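Local coordinates for maquette-3 (Escherichia coli, PDB 6Z0C), which is a computationally designed four-helix bundle with no known natural function, probably made to test how buried charged networks stabilise an artificial protein, at residues Arg50-Gln61 with Phe139-Ser150. Numbering follows the deposited sequence.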
# COMPACT_ATOMS: atom_id res chain seq x y z
N ARG A 50 -6.57 -18.61 -31.25
CA ARG A 50 -6.38 -19.67 -32.29
C ARG A 50 -4.90 -20.04 -32.38
O ARG A 50 -4.60 -21.22 -32.65
CB ARG A 50 -6.90 -19.18 -33.64
CG ARG A 50 -8.30 -18.57 -33.60
CD ARG A 50 -9.02 -18.58 -34.94
NE ARG A 50 -8.57 -17.55 -35.87
CZ ARG A 50 -8.99 -16.29 -35.89
NH1 ARG A 50 -9.89 -15.86 -35.02
NH2 ARG A 50 -8.51 -15.45 -36.80
N ASN A 51 -4.00 -19.07 -32.19
CA ASN A 51 -2.53 -19.26 -32.24
C ASN A 51 -2.07 -19.88 -30.92
O ASN A 51 -2.23 -19.27 -29.87
CB ASN A 51 -1.80 -17.94 -32.53
CG ASN A 51 -2.35 -17.20 -33.73
OD1 ASN A 51 -2.58 -15.99 -33.66
ND2 ASN A 51 -2.58 -17.90 -34.83
N PRO A 52 -1.50 -21.11 -30.92
CA PRO A 52 -1.10 -21.77 -29.68
C PRO A 52 -0.12 -20.96 -28.82
O PRO A 52 -0.23 -21.02 -27.62
CB PRO A 52 -0.45 -23.08 -30.15
CG PRO A 52 -1.06 -23.32 -31.51
CD PRO A 52 -1.23 -21.94 -32.10
N GLU A 53 0.82 -20.22 -29.44
CA GLU A 53 1.83 -19.42 -28.70
C GLU A 53 1.10 -18.31 -27.92
O GLU A 53 1.52 -18.03 -26.78
CB GLU A 53 2.93 -18.87 -29.63
CG GLU A 53 2.57 -17.60 -30.39
CD GLU A 53 1.75 -17.80 -31.66
OE1 GLU A 53 1.37 -18.95 -31.95
OE2 GLU A 53 1.51 -16.80 -32.36
N LYS A 54 0.05 -17.72 -28.49
CA LYS A 54 -0.76 -16.66 -27.85
C LYS A 54 -1.59 -17.28 -26.71
O LYS A 54 -1.63 -16.68 -25.62
CB LYS A 54 -1.65 -15.95 -28.87
CG LYS A 54 -0.89 -15.18 -29.95
CD LYS A 54 -1.73 -14.15 -30.68
CE LYS A 54 -0.99 -13.50 -31.84
NZ LYS A 54 -1.74 -12.35 -32.39
N LYS A 55 -2.20 -18.44 -26.94
CA LYS A 55 -2.97 -19.17 -25.89
C LYS A 55 -2.05 -19.46 -24.71
O LYS A 55 -2.44 -19.16 -23.56
CB LYS A 55 -3.58 -20.47 -26.43
CG LYS A 55 -4.65 -21.09 -25.54
CD LYS A 55 -5.31 -22.31 -26.13
CE LYS A 55 -6.71 -22.55 -25.60
NZ LYS A 55 -7.71 -21.69 -26.28
N SER A 56 -0.85 -20.00 -24.98
CA SER A 56 0.18 -20.35 -23.97
C SER A 56 0.50 -19.13 -23.09
O SER A 56 0.50 -19.28 -21.86
CB SER A 56 1.42 -20.88 -24.64
OG SER A 56 2.45 -21.07 -23.68
N VAL A 57 0.78 -17.98 -23.71
CA VAL A 57 1.15 -16.71 -23.00
C VAL A 57 -0.02 -16.30 -22.10
O VAL A 57 0.22 -16.01 -20.90
CB VAL A 57 1.52 -15.59 -23.99
CG1 VAL A 57 1.47 -14.22 -23.35
CG2 VAL A 57 2.88 -15.84 -24.62
N LEU A 58 -1.23 -16.26 -22.65
CA LEU A 58 -2.45 -15.79 -21.93
C LEU A 58 -2.77 -16.73 -20.76
O LEU A 58 -3.07 -16.22 -19.67
CB LEU A 58 -3.62 -15.72 -22.92
CG LEU A 58 -3.47 -14.69 -24.04
CD1 LEU A 58 -4.59 -14.85 -25.07
CD2 LEU A 58 -3.44 -13.27 -23.49
N GLN A 59 -2.70 -18.05 -20.98
CA GLN A 59 -3.04 -19.07 -19.95
C GLN A 59 -2.05 -18.98 -18.78
O GLN A 59 -2.50 -19.04 -17.62
CB GLN A 59 -3.08 -20.48 -20.54
CG GLN A 59 -4.50 -20.94 -20.85
CD GLN A 59 -4.56 -22.26 -21.59
OE1 GLN A 59 -3.55 -22.85 -21.95
NE2 GLN A 59 -5.78 -22.73 -21.82
N LYS A 60 -0.75 -18.85 -19.04
CA LYS A 60 0.25 -18.86 -17.93
C LYS A 60 0.12 -17.55 -17.14
O LYS A 60 0.27 -17.60 -15.91
CB LYS A 60 1.66 -19.22 -18.43
CG LYS A 60 2.41 -18.18 -19.24
CD LYS A 60 3.87 -18.57 -19.46
CE LYS A 60 4.37 -18.30 -20.87
NZ LYS A 60 4.53 -16.85 -21.13
N GLN A 61 -0.26 -16.44 -17.79
CA GLN A 61 -0.49 -15.14 -17.08
C GLN A 61 -1.75 -15.24 -16.21
O GLN A 61 -1.77 -14.62 -15.13
CB GLN A 61 -0.60 -13.98 -18.07
CG GLN A 61 -0.92 -12.64 -17.40
CD GLN A 61 0.12 -12.22 -16.39
OE1 GLN A 61 1.26 -12.67 -16.40
NE2 GLN A 61 -0.29 -11.33 -15.49
N PHE A 139 4.70 -8.53 -18.00
CA PHE A 139 3.59 -9.11 -18.80
C PHE A 139 3.29 -8.20 -19.99
O PHE A 139 3.07 -8.72 -21.09
CB PHE A 139 2.32 -9.37 -17.98
CG PHE A 139 1.26 -9.96 -18.87
CD1 PHE A 139 1.45 -11.19 -19.46
CD2 PHE A 139 0.12 -9.23 -19.20
CE1 PHE A 139 0.50 -11.72 -20.32
CE2 PHE A 139 -0.83 -9.76 -20.05
CZ PHE A 139 -0.64 -11.00 -20.62
N ILE A 140 3.29 -6.88 -19.78
CA ILE A 140 3.04 -5.87 -20.86
C ILE A 140 4.08 -6.05 -21.97
O ILE A 140 3.68 -6.05 -23.15
CB ILE A 140 3.03 -4.44 -20.28
CG1 ILE A 140 1.68 -4.16 -19.62
CG2 ILE A 140 3.39 -3.41 -21.35
CD1 ILE A 140 1.46 -2.72 -19.26
N GLU A 141 5.35 -6.21 -21.61
CA GLU A 141 6.45 -6.38 -22.61
C GLU A 141 6.19 -7.67 -23.40
O GLU A 141 6.39 -7.67 -24.63
CB GLU A 141 7.81 -6.31 -21.90
CG GLU A 141 8.10 -4.92 -21.35
CD GLU A 141 9.19 -4.79 -20.29
OE1 GLU A 141 9.90 -5.78 -20.03
OE2 GLU A 141 9.31 -3.68 -19.73
N LEU A 142 5.69 -8.71 -22.74
CA LEU A 142 5.34 -10.01 -23.37
C LEU A 142 4.09 -9.85 -24.25
O LEU A 142 4.10 -10.36 -25.39
CB LEU A 142 5.11 -11.03 -22.25
CG LEU A 142 5.21 -12.50 -22.64
CD1 LEU A 142 6.49 -12.80 -23.40
CD2 LEU A 142 5.12 -13.37 -21.40
N LEU A 143 3.06 -9.18 -23.73
CA LEU A 143 1.76 -8.97 -24.42
C LEU A 143 1.97 -8.18 -25.71
O LEU A 143 1.32 -8.50 -26.72
CB LEU A 143 0.82 -8.23 -23.46
CG LEU A 143 -0.56 -7.87 -24.02
CD1 LEU A 143 -1.25 -9.09 -24.60
CD2 LEU A 143 -1.42 -7.24 -22.94
N GLU A 144 2.85 -7.17 -25.69
CA GLU A 144 3.20 -6.33 -26.87
C GLU A 144 3.64 -7.20 -28.06
O GLU A 144 3.38 -6.79 -29.20
CB GLU A 144 4.29 -5.33 -26.51
CG GLU A 144 3.76 -4.12 -25.78
CD GLU A 144 4.84 -3.15 -25.32
OE1 GLU A 144 4.70 -1.95 -25.60
OE2 GLU A 144 5.81 -3.60 -24.68
N THR A 145 4.29 -8.35 -27.81
CA THR A 145 4.89 -9.20 -28.88
C THR A 145 3.80 -10.00 -29.60
O THR A 145 4.10 -10.50 -30.70
CB THR A 145 5.98 -10.14 -28.34
OG1 THR A 145 5.38 -11.12 -27.50
CG2 THR A 145 7.07 -9.41 -27.59
N ILE A 146 2.61 -10.14 -29.02
CA ILE A 146 1.50 -10.98 -29.58
C ILE A 146 0.30 -10.11 -29.99
O ILE A 146 -0.75 -10.70 -30.30
CB ILE A 146 1.10 -12.09 -28.59
CG1 ILE A 146 0.59 -11.54 -27.26
CG2 ILE A 146 2.26 -13.06 -28.39
CD1 ILE A 146 -0.24 -12.52 -26.47
N LEU A 147 0.45 -8.79 -30.03
CA LEU A 147 -0.60 -7.86 -30.54
C LEU A 147 -0.81 -8.10 -32.04
O LEU A 147 0.11 -8.63 -32.69
CB LEU A 147 -0.19 -6.41 -30.28
CG LEU A 147 -0.08 -5.98 -28.82
CD1 LEU A 147 0.38 -4.53 -28.74
CD2 LEU A 147 -1.39 -6.18 -28.08
N GLY A 148 -1.97 -7.69 -32.57
CA GLY A 148 -2.33 -7.82 -33.99
C GLY A 148 -2.73 -9.24 -34.35
O GLY A 148 -2.92 -10.05 -33.42
N GLY A 149 -2.86 -9.52 -35.65
CA GLY A 149 -3.32 -10.82 -36.19
C GLY A 149 -4.63 -11.25 -35.56
O GLY A 149 -5.48 -10.37 -35.28
N SER A 150 -4.80 -12.56 -35.34
CA SER A 150 -5.99 -13.15 -34.66
C SER A 150 -5.92 -12.81 -33.16
O SER A 150 -4.84 -13.03 -32.55
CB SER A 150 -6.09 -14.63 -34.90
OG SER A 150 -5.04 -15.33 -34.25
O HOH W 1 -4.76 -16.13 -31.41
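Lys54 of helix 52-61 meets Ile146 just past helix 139-144, where the two helical segments run nearly antiparallel, at 164° with axes 11.0 Å apart at closest approach, and the loop after the second curls back toward the start of the first. The lysine slides past Ile146 in the opposite direction, CG lying 3.9 Å from CB of the isoleucine, and its chain, extended beyond CG (chi2 -162°), carries the ammonium into the loop. There NZ donates to Ile146 O at 2.8 Å, from above the carbonyl plane, and to Ser150 O at 3.2 Å; Gly148 O lies as near NZ as Ile146 O does, but the angle is too poor for a bond. Further along, CG1 of Val57 meets CD1 of Ile146 tip to tip and also touches Phe139 and Leu142. In Gln61 the chi1 of 177° swings CG away from the backbone nitrogen and over the Phe139 ring, 3.4 Å from its centroid, a CH-pi contact on the face; the amide stacks on the ring while NE2 hydrogen-bonds OE1 of Glu65. At the loop end, water 1 links Asn51 N to Ser150 OG, and CB of Ser150 lies over one face of the Arg50 guanidinium. Leu58 backs this layer, packing on Leu42 of helix 4-48 and Leu155 of helix 152-194. With alanine at Lys54, the carbonyls of Ile146 and Ser150 are likely to lose their shared donor, leaving the loop less firmly tied. Apolar and CH-pi contacts thus dominate toward the helices, while the buried ammonium, its charge probably eased by surrounding carbonyl dipoles, and a water bridge tie down the loop.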